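Local coordinates for pectinesterase (Aspergillus niger, PDB 5C1E), which hydrolyses the methyl esters of polygalacturonate in pectin, releasing methanol and leaving free carboxylates on the chain, as an acidophilic, non-processive enzyme that requires salt, at residues I230-L236 with Y257-G263; A167-F171 with V281-L287. Residues are numbered along the deposited sequence.

Both contacts belong to one right-handed parallel beta-helix and reach the same long parallel sheet, with centres about 15 Å apart. Contact 1 pairs strand 228-232 with 255-259, the outermost strand at the C-terminal end of that sheet, and follows both segments round the next corner. Contact 2 lies further in, two strands from 228-232, where strand 168-172 is covered from outside by helix 283-287. Along the chain the order is 167-171, 230-236, 257-263, 281-287, so contact 1 is nested inside the loop closed by contact 2. They touch directly: Q232 OE1 lies 2.8 Å from V281 N, a probable hydrogen bond. The C-terminal segment thus runs back from the last coil over the sheet's outer face.

Contact 1: I230-L236 with Y257-G263; sequences IYQNSVL and YEYNNSG
N261 reaches across from 257-263 into the bend of 230-236, its side chain (chi1 m) lying against Y231 CB and S234 CB. Its ND2 donates to Y231 O (3.0 Å) and its OD1 accepts from S234 N (2.9 Å), so one side-chain amide bridges two backbone groups across the bend, Y231 O also accepting from Y259 N. Before the bend, strands 230-232 and 257-259 run parallel, their axes 4.7 Å apart and inclined by 10°, with I230 beside Y257, Y231 beside E258 and Q232 beside Y259. The ladder is Y231 N to Y257 O (3.1 Å), Y259 N to Y231 O (3.0 Å) and N233 N to Y259 O (2.8 Å). I230, Q232, Y257 and Y259 share one face, I230 CG1 packing on Y257 CB at 3.7 Å; Y231 and E258 point to the other.

N233 (phi/psi 52/32) and N260 (59/45) both adopt left-handed helical conformations, turning the two segments together, and N260 ND2 donates to N233 OD1 at 3.0 Å. Asparagines stacked at a turn in successive coils and joined side chain to side chain form a step of an asparagine ladder, as in other pectin-degrading parallel beta-helices. Beyond them S262 N bonds S234 O (2.8 Å) and L236 N bonds S262 O (2.9 Å), with V235 beside S262. At G263 (98/169) a CB would clash with L236 O. Y231, its hydroxyl bonded to L219 O, packs inward on strands 182-187, 198-201 and 204-207. E258 salt-bridges R271, while strand 198-201 flanks 228-232 on the side away from 255-259.

Contact 2: A167-F171 with V281-L287; sequences ASVWF and VDKTTVL. With SO4 (sulfate ion), chain C.
W170, V286 and S168 carry most of this contact between a strand and a short helix. Strand 168-171 is extended; helix 283-287 crosses it with axes 7.8 Å apart at closest and N-to-C directions 139° apart. W170 (chi1 t, chi2 -81°) points at the helix. K283 CG sits over its six-membered ring, 3.4 Å from the centroid, a CH-pi contact, while V281 O approaches the ring edge, 3.5 Å from CH2. V286 (chi1 t) faces the strand, placing CG2 3.9 Å from W170 CE3 and CG1 3.5 Å from V169 O. S168 (chi1 t) donates from OG to V286 O at 2.6 Å, tying the strand to the helix backbone. L287 CD1 adds a contact 4.2 Å from W170 CB.

D282 is the N-cap, its OD1 accepting from T285 N at 3.1 Å. A sulfate, probably from the crystallisation liquor, bridges the two segments: W170 NE1 donates to its O2 (3.0 Å) and K283 NZ to its O4 (2.7 Å), with Y150 as a further partner. Away from the probable catalytic aspartate, D161, this is a C-terminal helix laid across the outer face of a parallel beta-helix, as in the pectin methylesterase fold.

Contact 1: I230-L236 with Y257-G263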
loop_
_atom_site.group_PDB
_atom_site.type_symbol
_atom_site.label_atom_id
_atom_site.label_comp_id
_atom_site.label_asym_id
_atom_site.label_seq_id
_atom_site.Cartn_x
_atom_site.Cartn_y
_atom_site.Cartn_z
ATOM N N ILE A 230 4.107 -8.647 -11.005
ATOM C CA ILE A 230 3.948 -8.164 -12.386
ATOM C C ILE A 230 3.694 -6.661 -12.407
ATOM O O ILE A 230 2.846 -6.155 -11.657
ATOM C CB ILE A 230 2.848 -8.931 -13.177
ATOM C CG1 ILE A 230 2.761 -8.387 -14.612
ATOM C CG2 ILE A 230 1.494 -8.869 -12.499
ATOM C CD1 ILE A 230 2.036 -9.317 -15.555
ATOM N N TYR A 231 4.445 -5.945 -13.250
ATOM C CA TYR A 231 4.156 -4.553 -13.558
ATOM C C TYR A 231 3.580 -4.533 -14.970
ATOM O O TYR A 231 4.239 -4.967 -15.920
ATOM C CB TYR A 231 5.419 -3.692 -13.533
ATOM C CG TYR A 231 5.991 -3.344 -12.162
ATOM C CD1 TYR A 231 6.700 -4.290 -11.426
ATOM C CD2 TYR A 231 5.931 -2.050 -11.664
ATOM C CE1 TYR A 231 7.263 -3.970 -10.191
ATOM C CE2 TYR A 231 6.495 -1.716 -10.434
ATOM C CZ TYR A 231 7.149 -2.684 -9.692
ATOM O OH TYR A 231 7.732 -2.373 -8.469
ATOM N N GLN A 232 2.343 -4.067 -15.095
ATOM C CA GLN A 232 1.630 -4.115 -16.370
ATOM C C GLN A 232 0.912 -2.804 -16.670
ATOM O O GLN A 232 0.401 -2.126 -15.758
ATOM C CB GLN A 232 0.628 -5.283 -16.378
ATOM C CG GLN A 232 -0.344 -5.288 -15.224
ATOM C CD GLN A 232 -1.258 -6.507 -15.220
ATOM O OE1 GLN A 232 -0.839 -7.603 -15.549
ATOM N NE2 GLN A 232 -2.484 -6.325 -14.791
ATOM N N ASN A 233 0.856 -2.449 -17.953
ATOM C CA ASN A 233 0.124 -1.262 -18.379
ATOM C C ASN A 233 0.515 0.003 -17.605
ATOM O O ASN A 233 -0.325 0.883 -17.394
ATOM C CB ASN A 233 -1.383 -1.494 -18.233
ATOM C CG ASN A 233 -1.863 -2.737 -18.948
ATOM O OD1 ASN A 233 -1.541 -2.952 -20.109
ATOM N ND2 ASN A 233 -2.664 -3.556 -18.258
ATOM N N SER A 234 1.782 0.089 -17.190
ATOM C CA SER A 234 2.234 1.142 -16.303
ATOM C C SER A 234 3.317 2.000 -16.918
ATOM O O SER A 234 3.979 1.601 -17.890
ATOM C CB SER A 234 2.779 0.546 -14.998
ATOM O OG SER A 234 1.767 -0.087 -14.263
ATOM N N VAL A 235 3.484 3.185 -16.342
ATOM C CA VAL A 235 4.539 4.107 -16.715
ATOM C C VAL A 235 5.716 3.989 -15.751
ATOM O O VAL A 235 5.561 4.173 -14.537
ATOM C CB VAL A 235 4.050 5.564 -16.763
ATOM C CG1 VAL A 235 5.151 6.466 -17.314
ATOM C CG2 VAL A 235 2.813 5.681 -17.645
ATOM N N LEU A 236 6.884 3.689 -16.303
ATOM C CA LEU A 236 8.116 3.527 -15.532
ATOM C C LEU A 236 9.090 4.615 -15.940
ATOM O O LEU A 236 9.513 4.665 -17.114
ATOM C CB LEU A 236 8.734 2.173 -15.820
ATOM C CG LEU A 236 7.869 0.938 -15.528
ATOM C CD1 LEU A 236 8.660 -0.276 -15.975
ATOM C CD2 LEU A 236 7.508 0.856 -14.055
ATOM N N TYR A 257 7.494 -10.312 -13.908
ATOM C CA TYR A 257 6.919 -10.084 -15.222
ATOM C C TYR A 257 6.738 -8.608 -15.515
ATOM O O TYR A 257 6.476 -7.801 -14.613
ATOM C CB TYR A 257 5.531 -10.693 -15.294
ATOM C CG TYR A 257 5.409 -12.147 -14.924
ATOM C CD1 TYR A 257 5.585 -13.129 -15.878
ATOM C CD2 TYR A 257 5.076 -12.535 -13.636
ATOM C CE1 TYR A 257 5.423 -14.462 -15.574
ATOM C CE2 TYR A 257 4.908 -13.870 -13.315
ATOM C CZ TYR A 257 5.099 -14.830 -14.277
ATOM O OH TYR A 257 4.945 -16.161 -13.981
ATOM N N GLU A 258 6.846 -8.265 -16.791
ATOM C CA GLU A 258 6.370 -6.975 -17.272
ATOM C C GLU A 258 5.473 -7.164 -18.489
ATOM O O GLU A 258 5.705 -8.054 -19.299
ATOM C CB GLU A 258 7.532 -6.095 -17.641
ATOM C CG GLU A 258 8.306 -5.558 -16.459
ATOM C CD GLU A 258 9.537 -4.821 -16.930
ATOM O OE1 GLU A 258 9.430 -3.592 -17.122
ATOM O OE2 GLU A 258 10.580 -5.477 -17.150
ATOM N N TYR A 259 4.439 -6.341 -18.616
ATOM C CA TYR A 259 3.553 -6.438 -19.771
ATOM C C TYR A 259 3.010 -5.071 -20.156
ATOM O O TYR A 259 2.276 -4.454 -19.388
ATOM C CB TYR A 259 2.382 -7.395 -19.519
ATOM C CG TYR A 259 1.541 -7.562 -20.765
ATOM C CD1 TYR A 259 1.933 -8.442 -21.772
ATOM C CD2 TYR A 259 0.395 -6.799 -20.968
ATOM C CE1 TYR A 259 1.196 -8.575 -22.936
ATOM C CE2 TYR A 259 -0.347 -6.923 -22.130
ATOM C CZ TYR A 259 0.064 -7.816 -23.111
ATOM O OH TYR A 259 -0.663 -7.966 -24.271
ATOM N N ASN A 260 3.366 -4.621 -21.359
ATOM C CA ASN A 260 2.814 -3.389 -21.930
ATOM C C ASN A 260 3.068 -2.140 -21.071
ATOM O O ASN A 260 2.167 -1.329 -20.869
ATOM C CB ASN A 260 1.299 -3.550 -22.190
ATOM C CG ASN A 260 0.736 -2.417 -23.042
ATOM O OD1 ASN A 260 1.364 -2.005 -24.014
ATOM N ND2 ASN A 260 -0.415 -1.874 -22.642
ATOM N N ASN A 261 4.295 -1.978 -20.577
ATOM C CA ASN A 261 4.665 -0.760 -19.876
ATOM C C ASN A 261 5.253 0.262 -20.847
ATOM O O ASN A 261 5.709 -0.087 -21.951
ATOM C CB ASN A 261 5.681 -1.060 -18.773
ATOM C CG ASN A 261 5.129 -1.995 -17.713
ATOM O OD1 ASN A 261 3.973 -1.876 -17.299
ATOM N ND2 ASN A 261 5.955 -2.924 -17.265
ATOM N N SER A 262 5.256 1.512 -20.414
ATOM C CA SER A 262 5.834 2.602 -21.181
ATOM C C SER A 262 6.763 3.449 -20.312
ATOM O O SER A 262 6.936 3.177 -19.133
ATOM C CB SER A 262 4.710 3.449 -21.761
ATOM O OG SER A 262 4.035 4.189 -20.751
ATOM N N GLY A 263 7.370 4.473 -20.915
ATOM C CA GLY A 263 8.254 5.387 -20.194
ATOM C C GLY A 263 9.728 5.068 -20.348
ATOM O O GLY A 263 10.114 4.001 -20.822
HETATM O O HOH W 1 1.921 3.019 -20.167
#

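Contact 2: A167-F171 with V281-L287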
loop_
_atom_site.group_PDB
_atom_site.type_symbol
_atom_site.label_atom_id
_atom_site.label_comp_id
_atom_site.label_asym_id
_atom_site.label_seq_id
_atom_site.Cartn_x
_atom_site.Cartn_y
_atom_site.Cartn_z
ATOM N N ALA A 167 0.925 -10.616 0.925
ATOM C CA ALA A 167 -0.429 -10.327 0.480
ATOM C C ALA A 167 -0.570 -10.691 -0.978
ATOM O O ALA A 167 0.421 -10.671 -1.725
ATOM C CB ALA A 167 -0.744 -8.852 0.670
ATOM N N SER A 168 -1.794 -10.992 -1.398
ATOM C CA SER A 168 -2.091 -11.016 -2.812
ATOM C C SER A 168 -2.761 -9.687 -3.110
ATOM O O SER A 168 -3.881 -9.424 -2.638
ATOM C CB SER A 168 -2.971 -12.189 -3.202
ATOM O OG SER A 168 -2.879 -12.369 -4.592
ATOM N N VAL A 169 -2.058 -8.844 -3.864
ATOM C CA VAL A 169 -2.374 -7.415 -3.872
ATOM C C VAL A 169 -2.371 -6.827 -5.264
ATOM O O VAL A 169 -1.495 -7.125 -6.085
ATOM C CB VAL A 169 -1.436 -6.636 -2.905
ATOM C CG1 VAL A 169 0.019 -6.919 -3.221
ATOM C CG2 VAL A 169 -1.740 -5.142 -2.898
ATOM N N TRP A 170 -3.384 -5.997 -5.514
ATOM C CA TRP A 170 -3.568 -5.273 -6.765
ATOM C C TRP A 170 -3.450 -3.781 -6.496
ATOM O O TRP A 170 -4.190 -3.249 -5.662
ATOM C CB TRP A 170 -4.953 -5.549 -7.324
ATOM C CG TRP A 170 -5.224 -4.897 -8.651
ATOM C CD1 TRP A 170 -5.596 -3.603 -8.867
ATOM C CD2 TRP A 170 -5.195 -5.523 -9.940
ATOM N NE1 TRP A 170 -5.794 -3.381 -10.199
ATOM C CE2 TRP A 170 -5.555 -4.542 -10.886
ATOM C CE3 TRP A 170 -4.910 -6.815 -10.386
ATOM C CZ2 TRP A 170 -5.614 -4.807 -12.248
ATOM C CZ3 TRP A 170 -4.979 -7.083 -11.739
ATOM C CH2 TRP A 170 -5.323 -6.088 -12.660
ATOM N N PHE A 171 -2.503 -3.135 -7.175
ATOM C CA PHE A 171 -2.340 -1.678 -7.151
ATOM C C PHE A 171 -2.805 -1.131 -8.479
ATOM O O PHE A 171 -2.240 -1.458 -9.509
ATOM C CB PHE A 171 -0.887 -1.285 -6.934
ATOM C CG PHE A 171 -0.334 -1.724 -5.614
ATOM C CD1 PHE A 171 -0.436 -0.908 -4.509
ATOM C CD2 PHE A 171 0.320 -2.937 -5.491
ATOM C CE1 PHE A 171 0.076 -1.299 -3.284
ATOM C CE2 PHE A 171 0.841 -3.340 -4.266
ATOM C CZ PHE A 171 0.711 -2.518 -3.161
ATOM N N VAL A 281 -2.394 -9.827 -16.257
ATOM C CA VAL A 281 -3.223 -10.589 -15.318
ATOM C C VAL A 281 -4.436 -9.772 -14.903
ATOM O O VAL A 281 -4.409 -8.549 -14.973
ATOM C CB VAL A 281 -2.448 -11.081 -14.070
ATOM C CG1 VAL A 281 -1.190 -11.805 -14.499
ATOM C CG2 VAL A 281 -2.118 -9.941 -13.118
ATOM N N ASP A 282 -5.501 -10.445 -14.474
ATOM C CA ASP A 282 -6.705 -9.734 -14.043
ATOM C C ASP A 282 -6.935 -9.890 -12.548
ATOM O O ASP A 282 -6.237 -10.639 -11.875
ATOM C CB ASP A 282 -7.947 -10.149 -14.875
ATOM C CG ASP A 282 -8.338 -11.624 -14.717
ATOM O OD1 ASP A 282 -7.868 -12.340 -13.804
ATOM O OD2 ASP A 282 -9.173 -12.062 -15.540
ATOM N N LYS A 283 -7.925 -9.175 -12.028
ATOM C CA LYS A 283 -8.173 -9.185 -10.600
ATOM C C LYS A 283 -8.718 -10.509 -10.099
ATOM O O LYS A 283 -8.603 -10.811 -8.920
ATOM C CB LYS A 283 -9.104 -8.039 -10.198
ATOM C CG LYS A 283 -8.423 -6.688 -10.313
ATOM C CD LYS A 283 -9.233 -5.539 -9.719
ATOM C CE LYS A 283 -10.485 -5.244 -10.501
ATOM N NZ LYS A 283 -10.164 -4.764 -11.872
ATOM N N THR A 284 -9.320 -11.303 -10.971
ATOM C CA THR A 284 -9.777 -12.611 -10.529
ATOM C C THR A 284 -8.566 -13.478 -10.145
ATOM O O THR A 284 -8.599 -14.188 -9.145
ATOM C CB THR A 284 -10.666 -13.286 -11.582
ATOM O OG1 THR A 284 -11.885 -12.540 -11.688
ATOM C CG2 THR A 284 -10.974 -14.729 -11.194
ATOM N N THR A 285 -7.508 -13.399 -10.943
ATOM C CA THR A 285 -6.284 -14.125 -10.661
ATOM C C THR A 285 -5.679 -13.667 -9.333
ATOM O O THR A 285 -5.270 -14.487 -8.528
ATOM C CB THR A 285 -5.277 -13.926 -11.805
ATOM O OG1 THR A 285 -5.732 -14.658 -12.955
ATOM C CG2 THR A 285 -3.902 -14.399 -11.424
ATOM N N VAL A 286 -5.637 -12.365 -9.098
ATOM C CA VAL A 286 -4.903 -11.815 -7.938
ATOM C C VAL A 286 -5.739 -11.838 -6.658
ATOM O O VAL A 286 -5.232 -12.132 -5.567
ATOM C CB VAL A 286 -4.410 -10.375 -8.243
ATOM C CG1 VAL A 286 -3.661 -9.765 -7.055
ATOM C CG2 VAL A 286 -3.557 -10.360 -9.498
ATOM N N LEU A 287 -7.025 -11.534 -6.784
ATOM C CA LEU A 287 -7.895 -11.314 -5.632
ATOM C C LEU A 287 -8.998 -12.361 -5.433
ATOM O O LEU A 287 -9.647 -12.383 -4.389
ATOM C CB LEU A 287 -8.546 -9.945 -5.745
ATOM C CG LEU A 287 -7.621 -8.733 -5.902
ATOM C CD1 LEU A 287 -8.476 -7.507 -6.137
ATOM C CD2 LEU A 287 -6.737 -8.566 -4.678
HETATM S S SO4 C . -8.747 -1.435 -11.521
HETATM O O1 SO4 C . -9.282 -0.366 -12.416
HETATM O O2 SO4 C . -7.486 -0.945 -10.903
HETATM O O3 SO4 C . -9.720 -1.814 -10.461
HETATM O O4 SO4 C . -8.501 -2.647 -12.338
#